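Local coordinates for CELL WALL surface anchor family protein (Streptococcus pneumoniae, PDB 2X9Z), which forms the repeating backbone subunit of the Streptococcus pneumoniae pilus, a surface fibre probably used in adhesion to host cells, at residues E59-D73 with E109-K123. The protein carries 1 engineered substitution. Residues are numbered along the deposited sequence; the frame is centred on the assembly and turned at random.
Sequences EGLAFNKGTVKVTVD and EKTVKITYSATLNDK
L61–F63 and K69–V72 pair antiparallel with strand 110-120, joining neighbouring strands of a five-stranded antiparallel sheet in a Cna-B-like pilin domain. Strand 61-72 is interrupted between its two halves by a type II turn, N64 to T67, whose third place is taken by G66 with a positive phi. Here T67 replaces a main-chain partner with its side chain: OG1, set between its own backbone N and carbonyl carbon (chi1 68°), accepts from S117 N at 3.0 Å, nearly straight at 170°, while donating to N64 O at 2.7 Å. One hydroxyl thus ties the turn both to itself and to the unbroken strand.

The face carrying F63, V70, V72, V112, I114 and A118 is apolar: V112 and I114 pack on W53, F63 and A118 on M57, V70 and V72 on L77. Beta-branched valine and isoleucine, which favour extended backbone, suit it: V70 and V112 lie side by side, CG2 of V70 4.0 Å from CG1 of V112. Beside the turn, F63 directs its ring edge at the face of Y116 in an offset edge-to-face pair, with planes at 63°; F91 touches both rings. The reverse face bears T71, K113 and T115, with waters bound to the threonine hydroxyls.

Side chains also close both ends. D73 divides its carboxylate: OD1 takes the N-H of T111 on its syn side, though well out of the carboxylate plane, and OD2 forms a salt bridge with K110 NZ (2.7 Å), met from above that plane, the lysine bending at chi2 and chi3 to get there. At the far end N121 gives ND2 to E59 O (2.9 Å) in its amide plane, while OD1 accepts K123 N in an Asx turn. The T67 hydroxyl and the N64 N to S117 O bond therefore bridge the break, while D73 and N121 add side-chain bonds to backbone pairing at the ends.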
loop_
_atom_site.group_PDB
_atom_site.type_symbol
_atom_site.label_atom_id
_atom_site.label_comp_id
_atom_site.label_asym_id
_atom_site.label_seq_id
_atom_site.Cartn_x
_atom_site.Cartn_y
_atom_site.Cartn_z
ATOM N N GLU A 59 13.615 2.005 -0.570
ATOM C CA GLU A 59 14.448 3.207 -0.587
ATOM C C GLU A 59 15.259 3.428 -1.869
ATOM O O GLU A 59 15.675 4.555 -2.144
ATOM C CB GLU A 59 15.354 3.259 0.644
ATOM C CG GLU A 59 16.415 2.190 0.676
ATOM C CD GLU A 59 17.426 2.406 1.790
ATOM O OE1 GLU A 59 17.255 3.343 2.597
ATOM O OE2 GLU A 59 18.397 1.637 1.861
ATOM N N GLY A 60 15.464 2.372 -2.654
ATOM C CA GLY A 60 16.181 2.481 -3.915
ATOM C C GLY A 60 15.348 3.102 -5.020
ATOM O O GLY A 60 15.855 3.373 -6.109
ATOM N N LEU A 61 14.059 3.301 -4.751
ATOM C CA LEU A 61 13.183 4.020 -5.674
ATOM C C LEU A 61 12.766 5.346 -5.063
ATOM O O LEU A 61 12.042 5.375 -4.071
ATOM C CB LEU A 61 11.934 3.197 -5.985
ATOM C CG LEU A 61 12.108 1.994 -6.901
ATOM C CD1 LEU A 61 10.920 1.062 -6.754
ATOM C CD2 LEU A 61 12.282 2.446 -8.350
ATOM N N ALA A 62 13.213 6.442 -5.659
ATOM C CA ALA A 62 12.820 7.766 -5.191
ATOM C C ALA A 62 11.525 8.178 -5.868
ATOM O O ALA A 62 11.504 8.464 -7.064
ATOM C CB ALA A 62 13.910 8.794 -5.481
ATOM N N PHE A 63 10.441 8.208 -5.103
ATOM C CA PHE A 63 9.162 8.690 -5.614
ATOM C C PHE A 63 9.316 10.085 -6.227
ATOM O O PHE A 63 9.902 10.969 -5.609
ATOM C CB PHE A 63 8.120 8.720 -4.495
ATOM C CG PHE A 63 6.815 9.344 -4.906
ATOM C CD1 PHE A 63 6.085 8.821 -5.963
ATOM C CD2 PHE A 63 6.339 10.470 -4.259
ATOM C CE1 PHE A 63 4.892 9.409 -6.362
ATOM C CE2 PHE A 63 5.143 11.059 -4.647
ATOM C CZ PHE A 63 4.424 10.529 -5.703
ATOM N N ASN A 64 8.809 10.277 -7.445
ATOM C CA ASN A 64 8.906 11.580 -8.105
ATOM C C ASN A 64 7.680 12.449 -7.807
ATOM O O ASN A 64 6.612 12.310 -8.430
ATOM C CB ASN A 64 9.091 11.417 -9.622
ATOM C CG ASN A 64 10.418 10.772 -9.989
ATOM O OD1 ASN A 64 11.392 10.850 -9.242
ATOM N ND2 ASN A 64 10.460 10.139 -11.155
ATOM N N LYS A 65 7.825 13.348 -6.844
ATOM C CA LYS A 65 6.705 14.203 -6.469
ATOM C C LYS A 65 6.250 15.057 -7.641
ATOM O O LYS A 65 7.068 15.529 -8.429
ATOM C CB LYS A 65 7.075 15.093 -5.288
ATOM C CG LYS A 65 7.386 14.323 -4.019
ATOM C CD LYS A 65 7.753 15.281 -2.909
ATOM C CE LYS A 65 7.966 14.556 -1.601
ATOM N NZ LYS A 65 8.367 15.540 -0.558
ATOM N N GLY A 66 4.940 15.250 -7.753
ATOM C CA GLY A 66 4.375 16.086 -8.794
ATOM C C GLY A 66 3.985 15.303 -10.036
ATOM O O GLY A 66 3.417 15.879 -10.966
ATOM N N THR A 67 4.286 14.005 -10.061
ATOM C CA THR A 67 4.034 13.192 -11.253
ATOM C C THR A 67 2.732 12.390 -11.230
ATOM O O THR A 67 2.447 11.665 -12.179
ATOM C CB THR A 67 5.203 12.214 -11.557
ATOM O OG1 THR A 67 5.286 11.204 -10.544
ATOM C CG2 THR A 67 6.529 12.968 -11.647
ATOM N N VAL A 68 1.945 12.504 -10.161
ATOM C CA VAL A 68 0.720 11.708 -10.050
ATOM C C VAL A 68 -0.399 12.275 -10.918
ATOM O O VAL A 68 -0.727 13.464 -10.827
ATOM C CB VAL A 68 0.237 11.583 -8.586
ATOM C CG1 VAL A 68 -1.001 10.708 -8.506
ATOM C CG2 VAL A 68 1.333 11.015 -7.708
ATOM N N LYS A 69 -0.972 11.418 -11.760
ATOM C CA LYS A 69 -2.137 11.759 -12.570
ATOM C C LYS A 69 -3.223 10.715 -12.334
ATOM O O LYS A 69 -2.931 9.535 -12.146
ATOM C CB LYS A 69 -1.774 11.776 -14.059
ATOM C CG LYS A 69 -0.590 12.668 -14.431
ATOM C CD LYS A 69 -1.007 14.097 -14.717
ATOM C CE LYS A 69 0.090 14.864 -15.450
ATOM N NZ LYS A 69 1.310 14.996 -14.626
ATOM N N VAL A 70 -4.476 11.149 -12.321
ATOM C CA VAL A 70 -5.580 10.220 -12.094
ATOM C C VAL A 70 -6.726 10.452 -13.077
ATOM O O VAL A 70 -7.151 11.592 -13.302
ATOM C CB VAL A 70 -6.087 10.286 -10.629
ATOM C CG1 VAL A 70 -6.475 11.705 -10.241
ATOM C CG2 VAL A 70 -7.244 9.320 -10.411
ATOM N N THR A 71 -7.211 9.356 -13.656
ATOM C CA THR A 71 -8.299 9.385 -14.622
ATOM C C THR A 71 -9.367 8.371 -14.234
ATOM O O THR A 71 -9.073 7.357 -13.591
ATOM C CB THR A 71 -7.804 9.048 -16.059
ATOM O OG1 THR A 71 -7.225 7.736 -16.074
ATOM C CG2 THR A 71 -6.778 10.076 -16.543
ATOM N N VAL A 72 -10.605 8.662 -14.616
ATOM C CA VAL A 72 -11.683 7.680 -14.573
ATOM C C VAL A 72 -12.173 7.478 -16.003
ATOM O O VAL A 72 -12.527 8.441 -16.680
ATOM C CB VAL A 72 -12.848 8.148 -13.693
ATOM C CG1 VAL A 72 -13.985 7.132 -13.744
ATOM C CG2 VAL A 72 -12.382 8.383 -12.263
ATOM N N ASP A 73 -12.158 6.231 -16.473
ATOM C CA ASP A 73 -12.467 5.911 -17.865
ATOM C C ASP A 73 -11.691 6.821 -18.821
ATOM O O ASP A 73 -12.211 7.285 -19.832
ATOM C CB ASP A 73 -13.976 5.963 -18.130
ATOM C CG ASP A 73 -14.733 4.822 -17.450
ATOM O OD1 ASP A 73 -14.098 3.865 -16.964
ATOM O OD2 ASP A 73 -15.975 4.871 -17.398
ATOM N N GLU A 109 -19.116 -1.026 -14.984
ATOM C CA GLU A 109 -17.828 -0.980 -14.314
ATOM C C GLU A 109 -17.076 0.296 -14.696
ATOM O O GLU A 109 -17.081 0.694 -15.863
ATOM C CB GLU A 109 -17.024 -2.199 -14.750
ATOM C CG GLU A 109 -15.837 -2.553 -13.899
ATOM C CD GLU A 109 -15.172 -3.820 -14.397
ATOM O OE1 GLU A 109 -14.866 -3.887 -15.606
ATOM O OE2 GLU A 109 -14.972 -4.753 -13.593
ATOM N N LYS A 110 -16.437 0.926 -13.714
ATOM C CA LYS A 110 -15.657 2.142 -13.943
ATOM C C LYS A 110 -14.186 1.834 -13.698
ATOM O O LYS A 110 -13.841 1.094 -12.769
ATOM C CB LYS A 110 -16.113 3.280 -13.018
ATOM C CG LYS A 110 -17.574 3.700 -13.188
ATOM C CD LYS A 110 -17.891 4.210 -14.592
ATOM C CE LYS A 110 -17.720 5.709 -14.690
ATOM N NZ LYS A 110 -17.899 6.220 -16.083
ATOM N N THR A 111 -13.317 2.385 -14.533
ATOM C CA THR A 111 -11.893 2.111 -14.424
ATOM C C THR A 111 -11.133 3.340 -13.971
ATOM O O THR A 111 -11.101 4.350 -14.676
ATOM C CB THR A 111 -11.325 1.665 -15.775
ATOM O OG1 THR A 111 -12.001 0.475 -16.201
ATOM C CG2 THR A 111 -9.839 1.387 -15.667
ATOM N N VAL A 112 -10.505 3.246 -12.802
ATOM C CA VAL A 112 -9.657 4.326 -12.304
ATOM C C VAL A 112 -8.215 3.986 -12.634
ATOM O O VAL A 112 -7.778 2.869 -12.387
ATOM C CB VAL A 112 -9.788 4.510 -10.772
ATOM C CG1 VAL A 112 -8.965 5.712 -10.315
ATOM C CG2 VAL A 112 -11.245 4.684 -10.374
ATOM N N LYS A 113 -7.485 4.939 -13.205
ATOM C CA LYS A 113 -6.070 4.743 -13.475
ATOM C C LYS A 113 -5.259 5.863 -12.832
ATOM O O LYS A 113 -5.550 7.050 -13.009
ATOM C CB LYS A 113 -5.813 4.708 -14.985
ATOM C CG LYS A 113 -4.351 4.508 -15.375
ATOM C CD LYS A 113 -4.238 4.329 -16.883
ATOM C CE LYS A 113 -2.806 4.337 -17.363
ATOM N NZ LYS A 113 -2.770 4.233 -18.845
ATOM N N ILE A 114 -4.250 5.471 -12.069
ATOM C CA ILE A 114 -3.349 6.411 -11.421
ATOM C C ILE A 114 -1.958 6.151 -11.979
ATOM O O ILE A 114 -1.479 5.013 -11.971
ATOM C CB ILE A 114 -3.323 6.207 -9.898
ATOM C CG1 ILE A 114 -4.723 6.413 -9.317
ATOM C CG2 ILE A 114 -2.298 7.147 -9.240
ATOM C CD1 ILE A 114 -4.841 5.975 -7.864
ATOM N N THR A 115 -1.315 7.191 -12.494
ATOM C CA THR A 115 0.032 7.046 -13.037
ATOM C C THR A 115 0.991 7.962 -12.293
ATOM O O THR A 115 0.595 9.006 -11.761
ATOM C CB THR A 115 0.082 7.353 -14.548
ATOM O OG1 THR A 115 -0.279 8.719 -14.775
ATOM C CG2 THR A 115 -0.879 6.465 -15.318
ATOM N N TYR A 116 2.259 7.566 -12.262
ATOM C CA TYR A 116 3.310 8.353 -11.615
ATOM C C TYR A 116 4.649 7.730 -11.966
ATOM O O TYR A 116 4.702 6.666 -12.575
ATOM C CB TYR A 116 3.131 8.368 -10.093
ATOM C CG TYR A 116 3.372 7.027 -9.443
ATOM C CD1 TYR A 116 4.641 6.675 -8.976
ATOM C CD2 TYR A 116 2.343 6.104 -9.303
ATOM C CE1 TYR A 116 4.880 5.441 -8.379
ATOM C CE2 TYR A 116 2.566 4.866 -8.702
ATOM C CZ TYR A 116 3.838 4.543 -8.248
ATOM O OH TYR A 116 4.065 3.326 -7.659
ATOM N N SER A 117 5.729 8.389 -11.581
ATOM C CA SER A 117 7.040 7.798 -11.803
ATOM C C SER A 117 7.893 7.825 -10.546
ATOM O O SER A 117 7.582 8.532 -9.574
ATOM C CB SER A 117 7.763 8.478 -12.966
ATOM O OG SER A 117 8.036 9.835 -12.678
ATOM N N ALA A 118 8.959 7.030 -10.573
ATOM C CA ALA A 118 9.961 7.016 -9.519
ATOM C C ALA A 118 11.310 6.865 -10.188
ATOM O O ALA A 118 11.394 6.413 -11.322
ATOM C CB ALA A 118 9.711 5.876 -8.559
ATOM N N THR A 119 12.366 7.258 -9.492
ATOM C CA THR A 119 13.703 7.212 -10.061
ATOM C C THR A 119 14.545 6.189 -9.316
ATOM O O THR A 119 14.607 6.211 -8.089
ATOM C CB THR A 119 14.376 8.584 -9.930
ATOM O OG1 THR A 119 13.562 9.566 -10.573
ATOM C CG2 THR A 119 15.752 8.583 -10.575
ATOM N N LEU A 120 15.196 5.293 -10.049
ATOM C CA LEU A 120 16.122 4.364 -9.415
ATOM C C LEU A 120 17.344 5.148 -8.942
ATOM O O LEU A 120 17.969 5.860 -9.726
ATOM C CB LEU A 120 16.529 3.238 -10.374
ATOM C CG LEU A 120 17.311 2.073 -9.761
ATOM C CD1 LEU A 120 16.449 1.315 -8.765
ATOM C CD2 LEU A 120 17.827 1.137 -10.842
ATOM N N ASN A 121 17.671 5.045 -7.661
ATOM C CA ASN A 121 18.743 5.863 -7.097
ATOM C C ASN A 121 19.935 5.046 -6.602
ATOM O O ASN A 121 19.917 3.818 -6.645
ATOM C CB ASN A 121 18.198 6.776 -5.993
ATOM C CG ASN A 121 17.672 5.999 -4.805
ATOM O OD1 ASN A 121 18.364 5.137 -4.273
ATOM N ND2 ASN A 121 16.435 6.284 -4.393
ATOM N N ASP A 122 20.970 5.735 -6.133
ATOM C CA ASP A 122 22.229 5.072 -5.781
ATOM C C ASP A 122 22.197 4.302 -4.459
ATOM O O ASP A 122 23.223 3.789 -4.009
ATOM C CB ASP A 122 23.416 6.048 -5.826
ATOM C CG ASP A 122 23.264 7.216 -4.866
ATOM O OD1 ASP A 122 22.360 7.180 -4.006
ATOM O OD2 ASP A 122 24.066 8.175 -4.972
ATOM N N LYS A 123 21.022 4.215 -3.842
ATOM C CA LYS A 123 20.859 3.369 -2.665
ATOM C C LYS A 123 20.568 1.937 -3.088
ATOM O O LYS A 123 20.661 1.014 -2.279
ATOM C CB LYS A 123 19.735 3.871 -1.758
ATOM C CG LYS A 123 19.911 5.283 -1.250
ATOM C CD LYS A 123 18.819 5.625 -0.259
ATOM C CE LYS A 123 18.814 7.102 0.080
ATOM N NZ LYS A 123 17.770 7.418 1.094
HETATM O O HOH W 1 15.509 6.898 -0.706
HETATM O O HOH W 2 1.982 10.298 -14.441
HETATM O O HOH W 3 -9.056 5.613 -16.343
HETATM O O HOH W 4 -3.945 8.287 -15.144
HETATM O O HOH W 5 -17.274 2.613 -17.890
HETATM O O HOH W 6 -14.071 1.202 -17.903
#